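Putative exported protein (Aeromonas hydrophila subsp. hydrophila, PDB 4PJ2) probably acts in the periplasm as a proteinaceous inhibitor that binds and blocks i-type lysozymes, and carries a bound magnesium ion. Local coordinates at residues A[59-65]-A[77-83]; A[89-94]-A[106-112]. The contacts are given in a common frame with arbitrary orientation. Where two conformers were deposited one is given. Numbering follows the deposited sequence.

Contact 1. Residues A[59-65]-A[77-83]; sequences GSIKELK and LIVVVES
Six backbone hydrogen bonds join 59-65 and 77-83 as arms of an antiparallel beta hairpin: Ser60 N to Glu82 O (3.0 Å), Glu82 N to Ser60 O (2.9 Å), Lys62 N to Val80 O (2.8 Å), Val80 N to Glu63 O (3.0 Å), Lys65 N to Ile78 O (2.9 Å) and Ile78 N to Lys65 O (2.8 Å). Lys62 (phi/psi -99/-41) and Glu63 both face Val80, a classic beta bulge shifting the register by one; the segment axes run at 133°. Water bridges Ser60 OG, also hydrogen-bonded to Ala27 O, and Glu82 O, 2.9 Å from each. Lys65 NZ and Glu63 OE2 form a salt bridge (3.3 Å) whose hydrogen bond is weak. Gly59, at phi 129°, brings CA within 3.1 Å of Glu82 O, where a CB would clash. Val79 CG2 meets Leu64 CD2 (3.9 Å) and Val79 CG1 meets Ile61 CD1 (4.1 Å). Ile61 and Leu64 pack on Val19 of strand 16-21; Ile78, on the reverse face, meets helix 118-123; strand 90-98 pairs with 76-82.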
ATOM      1  N   GLY A  59       0.734  -2.805   1.406  1.00 15.84           N
ATOM      2  CA  GLY A  59       0.598  -2.190   0.112  1.00 16.87           C
ATOM      3  C   GLY A  59       1.715  -2.650  -0.773  1.00 17.92           C
ATOM      4  O   GLY A  59       2.274  -3.726  -0.573  1.00 19.40           O
ATOM      5  N   SER A  60       2.034  -1.832  -1.756  1.00 18.45           N
ATOM      6  CA  SER A  60       3.082  -2.104  -2.732  0.50 18.95           C
ATOM      7  C   SER A  60       4.307  -1.234  -2.463  1.00 18.24           C
ATOM      8  O   SER A  60       4.180  -0.073  -2.055  1.00 18.25           O
ATOM      9  CB  SER A  60       2.568  -1.771  -4.131  0.50 20.84           C
ATOM     10  OG  SER A  60       1.273  -2.284  -4.340  0.50 22.60           O
ATOM     11  N   ILE A  61       5.492  -1.762  -2.719  1.00 16.69           N
ATOM     12  CA  ILE A  61       6.686  -0.959  -2.560  1.00 15.64           C
ATOM     13  C   ILE A  61       6.659   0.131  -3.606  1.00 17.77           C
ATOM     14  O   ILE A  61       6.475  -0.133  -4.801  1.00 19.83           O
ATOM     15  CB  ILE A  61       7.939  -1.799  -2.719  1.00 15.09           C
ATOM     16  CG1 ILE A  61       8.020  -2.837  -1.590  1.00 15.21           C
ATOM     17  CG2 ILE A  61       9.171  -0.907  -2.724  1.00 15.60           C
ATOM     18  CD1 ILE A  61       9.247  -3.724  -1.633  1.00 15.79           C
ATOM     19  N   LYS A  62       6.831   1.361  -3.142  1.00 17.94           N
ATOM     20  CA  LYS A  62       6.737   2.541  -3.976  1.00 20.73           C
ATOM     21  C   LYS A  62       8.120   3.029  -4.381  1.00 22.12           C
ATOM     22  O   LYS A  62       8.322   3.433  -5.518  1.00 24.94           O
ATOM     23  CB  LYS A  62       6.003   3.631  -3.202  1.00 23.18           C
ATOM     24  CG  LYS A  62       5.808   4.926  -3.982  1.00 26.24           C
ATOM     25  CD  LYS A  62       5.405   6.094  -3.079  1.00 29.68           C
ATOM     26  CE  LYS A  62       5.467   7.435  -3.814  1.00 32.14           C
ATOM     27  NZ  LYS A  62       5.507   8.568  -2.864  1.00 33.79           N
ATOM     28  N   GLU A  63       9.065   3.009  -3.446  1.00 20.93           N
ATOM     29  CA  GLU A  63      10.411   3.501  -3.728  1.00 22.25           C
ATOM     30  C   GLU A  63      11.386   3.070  -2.638  1.00 19.71           C
ATOM     31  O   GLU A  63      10.986   2.751  -1.515  1.00 18.76           O
ATOM     32  CB  GLU A  63      10.415   5.020  -3.880  1.00 27.19           C
ATOM     33  CG  GLU A  63      10.238   5.769  -2.590  1.00 30.81           C
ATOM     34  CD  GLU A  63      10.324   7.280  -2.779  1.00 35.10           C
ATOM     35  OE1 GLU A  63       9.482   7.984  -2.190  1.00 37.37           O
ATOM     36  OE2 GLU A  63      11.231   7.765  -3.497  1.00 36.49           O
ATOM     37  N   LEU A  64      12.665   3.077  -2.997  1.00 19.53           N
ATOM     38  CA  LEU A  64      13.759   2.835  -2.064  1.00 18.86           C
ATOM     39  C   LEU A  64      14.535   4.138  -1.965  1.00 19.39           C
ATOM     40  O   LEU A  64      14.775   4.798  -2.982  1.00 20.62           O
ATOM     41  CB  LEU A  64      14.704   1.756  -2.589  1.00 18.52           C
ATOM     42  CG  LEU A  64      14.035   0.437  -2.961  1.00 19.46           C
ATOM     43  CD1 LEU A  64      15.113  -0.538  -3.410  1.00 21.30           C
ATOM     44  CD2 LEU A  64      13.223  -0.156  -1.812  1.00 18.47           C
ATOM     45  N   LYS A  65      14.945   4.485  -0.751  1.00 19.11           N
ATOM     46  CA  LYS A  65      15.798   5.650  -0.537  1.00 20.26           C
ATOM     47  C   LYS A  65      17.032   5.248   0.248  1.00 20.87           C
ATOM     48  O   LYS A  65      16.980   4.360   1.098  1.00 20.66           O
ATOM     49  CB  LYS A  65      15.050   6.735   0.237  1.00 22.01           C
ATOM     50  CG  LYS A  65      13.765   7.219  -0.394  1.00 25.34           C
ATOM     51  CD  LYS A  65      13.075   8.211   0.541  1.00 28.41           C
ATOM     52  CE  LYS A  65      11.815   8.789  -0.067  1.00 31.19           C
ATOM     53  NZ  LYS A  65      12.104   9.825  -1.097  1.00 32.50           N
ATOM     54  N   LEU A  77      18.943   2.309   4.569  1.00 17.84           N
ATOM     55  CA  LEU A  77      17.983   1.996   3.530  1.00 16.58           C
ATOM     56  C   LEU A  77      16.595   2.245   4.044  1.00 17.25           C
ATOM     57  O   LEU A  77      16.251   1.793   5.133  1.00 18.30           O
ATOM     58  CB  LEU A  77      18.117   0.523   3.143  1.00 16.61           C
ATOM     59  CG  LEU A  77      17.038  -0.026   2.203  1.00 15.73           C
ATOM     60  CD1 LEU A  77      17.094   0.576   0.817  1.00 17.41           C
ATOM     61  CD2 LEU A  77      17.143  -1.543   2.140  1.00 15.96           C
ATOM     62  N   ILE A  78      15.804   2.949   3.250  1.00 16.50           N
ATOM     63  CA  ILE A  78      14.398   3.178   3.581  1.00 16.60           C
ATOM     64  C   ILE A  78      13.552   2.563   2.491  1.00 15.36           C
ATOM     65  O   ILE A  78      13.722   2.863   1.321  1.00 17.09           O
ATOM     66  CB  ILE A  78      14.061   4.677   3.749  1.00 17.95           C
ATOM     67  CG1 ILE A  78      14.960   5.287   4.825  1.00 19.56           C
ATOM     68  CG2 ILE A  78      12.572   4.825   4.112  1.00 18.38           C
ATOM     69  CD1 ILE A  78      16.184   6.027   4.299  1.00 21.53           C
ATOM     70  N   VAL A  79      12.657   1.659   2.887  1.00 14.17           N
ATOM     71  CA  VAL A  79      11.721   1.036   1.962  1.00 13.57           C
ATOM     72  C   VAL A  79      10.351   1.652   2.204  1.00 14.02           C
ATOM     73  O   VAL A  79       9.817   1.550   3.305  1.00 14.69           O
ATOM     74  CB  VAL A  79      11.656  -0.497   2.137  1.00 13.49           C
ATOM     75  CG1 VAL A  79      10.681  -1.109   1.142  1.00 14.28           C
ATOM     76  CG2 VAL A  79      13.039  -1.117   1.961  1.00 13.62           C
ATOM     77  N   VAL A  80       9.811   2.319   1.184  1.00 13.58           N
ATOM     78  CA  VAL A  80       8.538   3.029   1.297  1.00 14.34           C
ATOM     79  C   VAL A  80       7.455   2.217   0.622  1.00 14.04           C
ATOM     80  O   VAL A  80       7.621   1.778  -0.499  1.00 15.03           O
ATOM     81  CB  VAL A  80       8.597   4.427   0.647  1.00 15.33           C
ATOM     82  CG1 VAL A  80       7.266   5.144   0.864  1.00 16.20           C
ATOM     83  CG2 VAL A  80       9.751   5.234   1.215  1.00 16.51           C
ATOM     84  N   VAL A  81       6.339   2.050   1.318  1.00 14.00           N
ATOM     85  CA  VAL A  81       5.231   1.222   0.858  1.00 14.52           C
ATOM     86  C   VAL A  81       3.954   2.052   0.833  1.00 15.85           C
ATOM     87  O   VAL A  81       3.684   2.787   1.776  1.00 16.51           O
ATOM     88  CB  VAL A  81       5.041   0.007   1.792  1.00 14.53           C
ATOM     89  CG1 VAL A  81       3.829  -0.840   1.406  1.00 15.95           C
ATOM     90  CG2 VAL A  81       6.293  -0.862   1.758  1.00 14.38           C
ATOM     91  N   GLU A  82       3.180   1.906  -0.238  1.00 16.67           N
ATOM     92  CA  GLU A  82       1.940   2.660  -0.459  0.53 17.54           C
ATOM     93  C   GLU A  82       0.738   1.723  -0.317  1.00 16.98           C
ATOM     94  O   GLU A  82       0.652   0.727  -1.026  1.00 17.40           O
ATOM     95  CB  GLU A  82       1.974   3.268  -1.873  0.53 19.10           C
ATOM     96  CG  GLU A  82       0.653   3.837  -2.412  0.53 20.48           C
ATOM     97  CD  GLU A  82       0.778   4.370  -3.836  0.53 22.42           C
ATOM     98  OE1 GLU A  82       0.689   3.569  -4.794  0.53 24.33           O
ATOM     99  OE2 GLU A  82       0.964   5.594  -3.998  0.53 22.89           O
ATOM    100  N   SER A  83      -0.202   2.070   0.555  1.00 16.96           N
ATOM    101  CA  SER A  83      -1.425   1.293   0.735  1.00 18.04           C
ATOM    102  C   SER A  83      -2.196   1.187  -0.559  1.00 18.49           C
ATOM    103  O   SER A  83      -2.267   2.164  -1.332  1.00 19.89           O
ATOM    104  CB  SER A  83      -2.333   1.943   1.773  1.00 20.20           C
ATOM    105  OG  SER A  83      -3.560   1.233   1.809  1.00 19.56           O
TER
HETATM  106  O   HOH W   1      -0.616  -0.316  -3.425  1.00 26.37           O

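Contact 2. Residues A[89-94]-A[106-112]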
ATOM      1  N   TYR A  89      -2.116   5.563   1.913  1.00 21.02           N
ATOM      2  CA  TYR A  89      -1.281   5.859   3.065  1.00 20.38           C
ATOM      3  C   TYR A  89       0.097   5.233   2.924  1.00 19.53           C
ATOM      4  O   TYR A  89       0.262   4.110   2.422  1.00 20.37           O
ATOM      5  CB  TYR A  89      -1.929   5.360   4.351  1.00 20.32           C
ATOM      6  CG  TYR A  89      -3.316   5.929   4.526  1.00 19.83           C
ATOM      7  CD1 TYR A  89      -3.500   7.280   4.811  1.00 21.42           C
ATOM      8  CD2 TYR A  89      -4.450   5.139   4.397  1.00 20.26           C
ATOM      9  CE1 TYR A  89      -4.760   7.832   4.950  1.00 21.22           C
ATOM     10  CE2 TYR A  89      -5.723   5.690   4.546  1.00 20.67           C
ATOM     11  CZ  TYR A  89      -5.858   7.045   4.823  1.00 20.46           C
ATOM     12  OH  TYR A  89      -7.075   7.657   4.972  1.00 20.54           O
ATOM     13  N   LEU A  90       1.094   5.972   3.381  1.00 19.18           N
ATOM     14  CA  LEU A  90       2.476   5.513   3.300  1.00 18.77           C
ATOM     15  C   LEU A  90       2.931   4.905   4.604  1.00 18.14           C
ATOM     16  O   LEU A  90       2.611   5.336   5.706  1.00 18.90           O
ATOM     17  CB  LEU A  90       3.405   6.678   2.933  1.00 20.34           C
ATOM     18  CG  LEU A  90       3.148   7.331   1.572  1.00 21.54           C
ATOM     19  CD1 LEU A  90       4.115   8.496   1.355  1.00 22.76           C
ATOM     20  CD2 LEU A  90       3.251   6.358   0.420  1.00 23.26           C
ATOM     21  N   SER A  91       3.741   3.864   4.448  1.00 17.21           N
ATOM     22  CA  SER A  91       4.463   3.269   5.554  1.00 16.31           C
ATOM     23  C   SER A  91       5.896   3.099   5.088  1.00 15.73           C
ATOM     24  O   SER A  91       6.193   3.192   3.897  1.00 16.69           O
ATOM     25  CB  SER A  91       3.823   1.937   5.975  1.00 16.78           C
ATOM     26  OG  SER A  91       3.716   1.044   4.877  1.00 17.22           O
ATOM     27  N   ALA A  92       6.801   2.925   6.028  1.00 15.85           N
ATOM     28  CA  ALA A  92       8.188   2.751   5.650  1.00 16.03           C
ATOM     29  C   ALA A  92       8.940   2.090   6.766  1.00 16.93           C
ATOM     30  O   ALA A  92       8.637   2.285   7.943  1.00 18.41           O
ATOM     31  CB  ALA A  92       8.831   4.089   5.325  1.00 16.56           C
ATOM     32  N   ASP A  93       9.939   1.315   6.372  1.00 15.24           N
ATOM     33  CA  ASP A  93      10.904   0.733   7.288  1.00 15.17           C
ATOM     34  C   ASP A  93      12.286   1.240   6.935  1.00 15.71           C
ATOM     35  O   ASP A  93      12.627   1.344   5.763  1.00 16.77           O
ATOM     36  CB  ASP A  93      10.878  -0.793   7.187  1.00 15.18           C
ATOM     37  CG  ASP A  93       9.528  -1.349   7.513  1.00 16.71           C
ATOM     38  OD1 ASP A  93       9.099  -1.212   8.677  1.00 19.94           O
ATOM     39  OD2 ASP A  93       8.876  -1.886   6.593  1.00 16.67           O
ATOM     40  N   ALA A  94      13.066   1.553   7.957  1.00 17.64           N
ATOM     41  CA  ALA A  94      14.461   1.935   7.773  1.00 18.43           C
ATOM     42  C   ALA A  94      15.372   0.827   8.303  1.00 18.45           C
ATOM     43  O   ALA A  94      15.076   0.220   9.335  1.00 17.91           O
ATOM     44  CB  ALA A  94      14.764   3.257   8.479  1.00 19.50           C
ATOM     45  N   PHE A 106      15.975  -0.267  11.742  1.00 26.76           N
ATOM     46  CA  PHE A 106      16.298   0.955  12.469  1.00 26.50           C
ATOM     47  C   PHE A 106      15.023   1.674  12.941  1.00 26.67           C
ATOM     48  O   PHE A 106      15.042   2.224  14.035  1.00 27.99           O
ATOM     49  CB  PHE A 106      17.204   1.849  11.606  1.00 25.11           C
ATOM     50  CG  PHE A 106      17.449   3.211  12.183  1.00 28.31           C
ATOM     51  CD1 PHE A 106      18.408   3.398  13.165  1.00 29.68           C
ATOM     52  CD2 PHE A 106      16.736   4.303  11.731  1.00 29.50           C
ATOM     53  CE1 PHE A 106      18.649   4.659  13.697  1.00 31.17           C
ATOM     54  CE2 PHE A 106      16.967   5.565  12.253  1.00 30.93           C
ATOM     55  CZ  PHE A 106      17.925   5.745  13.240  1.00 31.39           C
ATOM     56  N   ASN A 107      13.920   1.622  12.173  1.00 25.45           N
ATOM     57  CA  ASN A 107      12.643   2.262  12.565  1.00 24.33           C
ATOM     58  C   ASN A 107      11.496   1.882  11.600  1.00 22.61           C
ATOM     59  O   ASN A 107      11.758   1.330  10.539  1.00 22.20           O
ATOM     60  CB  ASN A 107      12.848   3.781  12.605  1.00 24.01           C
ATOM     61  CG  ASN A 107      11.785   4.518  13.406  1.00 24.48           C
ATOM     62  OD1 ASN A 107      10.953   3.925  14.097  1.00 25.73           O
ATOM     63  ND2 ASN A 107      11.832   5.834  13.327  1.00 25.84           N
ATOM     64  N   HIS A 108      10.250   2.165  11.994  1.00 21.52           N
ATOM     65  CA  HIS A 108       9.046   1.938  11.177  1.00 20.80           C
ATOM     66  C   HIS A 108       8.049   3.081  11.378  1.00 20.81           C
ATOM     67  O   HIS A 108       7.875   3.546  12.494  1.00 21.93           O
ATOM     68  CB  HIS A 108       8.392   0.599  11.569  1.00 21.24           C
ATOM     69  CG  HIS A 108       7.057   0.343  10.935  1.00 20.40           C
ATOM     70  ND1 HIS A 108       6.916  -0.211   9.682  1.00 20.90           N
ATOM     71  CD2 HIS A 108       5.801   0.529  11.406  1.00 21.26           C
ATOM     72  CE1 HIS A 108       5.629  -0.342   9.401  1.00 20.58           C
ATOM     73  NE2 HIS A 108       4.931   0.105  10.431  1.00 20.84           N
ATOM     74  N   VAL A 109       7.397   3.518  10.302  1.00 19.68           N
ATOM     75  CA  VAL A 109       6.279   4.461  10.391  1.00 19.72           C
ATOM     76  C   VAL A 109       5.170   3.957   9.490  1.00 19.01           C
ATOM     77  O   VAL A 109       5.426   3.200   8.559  1.00 17.84           O
ATOM     78  CB  VAL A 109       6.690   5.895   9.977  1.00 20.65           C
ATOM     79  CG1 VAL A 109       7.718   6.444  10.957  1.00 22.32           C
ATOM     80  CG2 VAL A 109       7.205   5.939   8.545  1.00 20.57           C
ATOM     81  N   GLU A 110       3.940   4.360   9.761  1.00 20.21           N
ATOM     82  CA  GLU A 110       2.812   3.927   8.944  1.00 20.16           C
ATOM     83  C   GLU A 110       1.645   4.885   9.120  1.00 20.73           C
ATOM     84  O   GLU A 110       1.621   5.704  10.050  1.00 22.91           O
ATOM     85  CB  GLU A 110       2.375   2.500   9.285  1.00 21.44           C
ATOM     86  CG  GLU A 110       1.900   2.306  10.692  1.00 23.61           C
ATOM     87  CD  GLU A 110       1.369   0.912  10.877  1.00 26.17           C
ATOM     88  OE1 GLU A 110       2.191  -0.024  10.939  1.00 26.40           O
ATOM     89  OE2 GLU A 110       0.135   0.739  10.916  1.00 28.08           O
ATOM     90  N   GLY A 111       0.711   4.810   8.188  1.00 21.24           N
ATOM     91  CA  GLY A 111      -0.498   5.613   8.239  1.00 23.01           C
ATOM     92  C   GLY A 111      -0.272   7.060   7.862  1.00 23.67           C
ATOM     93  O   GLY A 111      -1.078   7.931   8.230  1.00 24.63           O
ATOM     94  N   LEU A 112       0.797   7.345   7.136  1.00 23.38           N
ATOM     95  CA  LEU A 112       1.128   8.715   6.723  1.00 23.37           C
ATOM     96  C   LEU A 112       0.314   9.108   5.522  1.00 24.10           C
ATOM     97  O   LEU A 112      -0.014   8.301   4.680  1.00 24.51           O
ATOM     98  CB  LEU A 112       2.597   8.781   6.317  1.00 24.49           C
ATOM     99  CG  LEU A 112       3.664   8.996   7.381  1.00 28.46           C
ATOM    100  CD1 LEU A 112       3.508   8.138   8.575  1.00 29.70           C
ATOM    101  CD2 LEU A 112       5.031   8.767   6.771  1.00 28.32           C
TER
HETATM  102  O   HOH W   2      10.745  -1.915  10.784  1.00 30.93           O
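Phe106 opens the pairing through its backbone: its N donates to Ala94 O at 2.6 Å, and Asn107 N reaches the same oxygen only weakly at 3.4 Å. Two residues thus face Ala94, a classic beta bulge consistent with the psi of -34° at Phe106. The edge of the Phe106 ring touches Ala94 CB, with CD2 at 3.9 Å. Asn107 O accepts from Ala94 N (2.9 Å), and its side-chain ND2 bonds to Leu122 O in helix 118-123. His108 supplies the side-chain link across the strands: ND1 donates to Asp93 OD1 at 2.6 Å, with the carboxylate oxygen near the ring plane, while NE2 donates to Glu110 OE1 at 2.8 Å. The imidazole therefore bridges two carboxylates; Asp93 OD2 has a further partner in Tyr32 OH. Val109 N to Ala92 O and Ala92 N to Val109 O both measure 2.9 Å, a reciprocal backbone pair, and Val109 CG2 lies 4.1 Å from Ala92 CB. Glu110 sets its CB 3.7 Å from Ser91 CB. Gly111, at phi/psi 76/22, and Leu112 then both face Leu90: a G1 bulge with glycine at its positive-phi position. Leu112 closes the ladder, its N donating to Leu90 O (3.1 Å) and its O accepting from Leu90 N (2.9 Å), while the two CB atoms pack at 4.1 Å. Axes at 178° and 4.6 Å apart, with only a short connection between strands 90-98 and 102-112, identify a twice-bulged antiparallel beta hairpin, whose outer strand forms an edge of its four-stranded sheet within the PliI chain.

In the fold
Contacts 1 and 2 are successive hairpins of one four-stranded antiparallel sheet, their centres about 9 Å apart. Strands 76-82 and 90-98 join them: Val81 N lies 2.8 Å from Ser91 O, and Ser83 N lies 2.8 Å from Tyr89 O, both probable hydrogen bonds. At this end both contacts meet the bound lysozyme, with Glu82 OE1 bonded to Ser32 OG and Tyr89 OH to Asn94 OD1 of the lysozyme chain. The magnesium site of Asp68, Asn70, Asp72, Gln74 and Glu76 lies near the other end: the ion is about 9 Å from the side chain of Ile78 and about 7 Å from that of Phe106.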